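FOP (Homo sapiens, PDB 2D68) helps anchor microtubules to the centrosome and is required for ciliation, forming homodimers and joining a complex with CEP350 and MAPRE1. Local coordinates at residues B[54-58]-B[69-74]. Residues are numbered along the deposited sequence.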
loop_
_atom_site.group_PDB
_atom_site.type_symbol
_atom_site.label_atom_id
_atom_site.label_comp_id
_atom_site.label_asym_id
_atom_site.label_seq_id
_atom_site.Cartn_x
_atom_site.Cartn_y
_atom_site.Cartn_z
ATOM N N ARG B 54 7.981 -1.819 9.762
ATOM C CA ARG B 54 8.092 -3.028 8.950
ATOM C C ARG B 54 8.121 -4.348 9.743
ATOM O O ARG B 54 7.381 -5.276 9.414
ATOM C CB ARG B 54 9.342 -2.953 8.082
ATOM C CG ARG B 54 9.531 -4.176 7.196
ATOM C CD ARG B 54 10.794 -4.084 6.407
ATOM N NE ARG B 54 11.019 -5.344 5.706
ATOM C CZ ARG B 54 10.998 -5.495 4.384
ATOM N NH1 ARG B 54 10.745 -4.461 3.586
ATOM N NH2 ARG B 54 11.227 -6.705 3.873
ATOM N N GLU B 55 8.979 -4.451 10.758
ATOM C CA GLU B 55 9.125 -5.750 11.440
ATOM C C GLU B 55 7.942 -6.077 12.363
ATOM O O GLU B 55 7.575 -7.241 12.539
ATOM C CB GLU B 55 10.464 -5.846 12.184
ATOM C CG GLU B 55 11.688 -5.398 11.355
ATOM C CD GLU B 55 11.761 -6.028 9.961
ATOM O OE1 GLU B 55 11.167 -7.118 9.738
ATOM O OE2 GLU B 55 12.442 -5.435 9.096
ATOM N N ASN B 56 7.308 -5.029 12.887
ATOM C CA ASN B 56 6.039 -5.150 13.602
ATOM C C ASN B 56 4.993 -5.744 12.643
ATOM O O ASN B 56 4.287 -6.704 12.966
ATOM C CB ASN B 56 5.641 -3.756 14.100
ATOM C CG ASN B 56 4.293 -3.715 14.788
ATOM O OD1 ASN B 56 3.310 -4.264 14.310
ATOM N ND2 ASN B 56 4.237 -2.991 15.889
ATOM N N LEU B 57 4.907 -5.170 11.444
ATOM C CA LEU B 57 3.949 -5.664 10.464
ATOM C C LEU B 57 4.241 -7.103 10.058
ATOM O O LEU B 57 3.321 -7.903 9.961
ATOM C CB LEU B 57 3.972 -4.770 9.223
ATOM C CG LEU B 57 3.706 -3.298 9.489
ATOM C CD1 LEU B 57 3.805 -2.550 8.180
ATOM C CD2 LEU B 57 2.363 -3.045 10.114
ATOM N N ALA B 58 5.514 -7.424 9.824
ATOM C CA ALA B 58 5.878 -8.784 9.426
ATOM C C ALA B 58 5.480 -9.786 10.505
ATOM O O ALA B 58 4.914 -10.839 10.212
ATOM C CB ALA B 58 7.354 -8.871 9.125
ATOM N N THR B 69 12.901 -11.894 1.386
ATOM C CA THR B 69 11.953 -10.820 1.704
ATOM C C THR B 69 12.622 -9.464 1.885
ATOM O O THR B 69 11.999 -8.417 1.623
ATOM C CB THR B 69 11.133 -11.106 2.986
ATOM O OG1 THR B 69 12.026 -11.287 4.094
ATOM C CG2 THR B 69 10.229 -12.316 2.831
ATOM N N VAL B 70 13.872 -9.469 2.364
ATOM C CA VAL B 70 14.545 -8.210 2.755
ATOM C C VAL B 70 14.741 -7.226 1.607
ATOM O O VAL B 70 14.838 -5.996 1.835
ATOM C CB VAL B 70 15.887 -8.429 3.543
ATOM C CG1 VAL B 70 15.619 -9.142 4.845
ATOM C CG2 VAL B 70 16.956 -9.145 2.698
ATOM N N GLY B 71 14.776 -7.770 0.388
ATOM C CA GLY B 71 15.083 -7.008 -0.821
ATOM C C GLY B 71 13.893 -6.321 -1.456
ATOM O O GLY B 71 14.022 -5.677 -2.501
ATOM N N GLY B 72 12.725 -6.447 -0.826
ATOM C CA GLY B 72 11.518 -5.797 -1.350
ATOM C C GLY B 72 10.675 -5.214 -0.235
ATOM O O GLY B 72 10.889 -5.529 0.931
ATOM N N PRO B 73 9.700 -4.361 -0.587
ATOM C CA PRO B 73 8.790 -3.861 0.442
ATOM C C PRO B 73 7.950 -5.036 0.941
ATOM O O PRO B 73 7.829 -6.057 0.249
ATOM C CB PRO B 73 7.914 -2.841 -0.312
ATOM C CG PRO B 73 7.909 -3.398 -1.736
ATOM C CD PRO B 73 9.330 -3.905 -1.931
ATOM N N LEU B 74 7.394 -4.921 2.136
ATOM C CA LEU B 74 6.639 -6.034 2.677
ATOM C C LEU B 74 5.420 -6.379 1.803
ATOM O O LEU B 74 5.047 -7.547 1.680
ATOM C CB LEU B 74 6.253 -5.744 4.129
ATOM C CG LEU B 74 6.066 -6.971 4.995
ATOM C CD1 LEU B 74 7.370 -7.759 5.110
ATOM C CD2 LEU B 74 5.589 -6.510 6.379
#
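A largely buried contact, in which an arginine side chain bonds to backbone carbonyls, joins helix 54-61 to the turn between helices 67-70 and 74-80, in the LisH-containing, all-helical N-terminal dimerisation domain of FOP. It illustrates how one long side chain can tie a helix to an irregular turn, by hydrogen bonds to its carbonyl oxygens. Arg54, with chi1 to chi3 all t, and so extended, reaches from the first turn of its helix so that the guanidinium edge meets the carbonyl oxygens of Thr69 and Gly72: NH1 donates to Gly72 O at 2.9 Å, and NH2 donates to Gly72 O at 3.2 Å and to Thr69 O at 2.9 Å. Thr69 O also accepts from Gly72 N at 3.2 Å, the i to i+3 bond of the turn 69-72. The guanidinium also forms salt bridges with Glu27 and Glu65; Glu27 also accepts a hydrogen bond from the backbone of Leu74, while Glu65 bonds the hydroxyl of Thr69. Beside this polar network the Leu74 side chain points toward helix 54-61 and packs against it, while Pro73 points away and packs on Phe12 of the second subunit, placing the turn beside the dimer interface. Leu74 CD1 lies over one face of the guanidinium, and Leu74 CD2 rests against the helix, 3.7 Å from Leu57 CB and 4.0 Å from Ala58 CB.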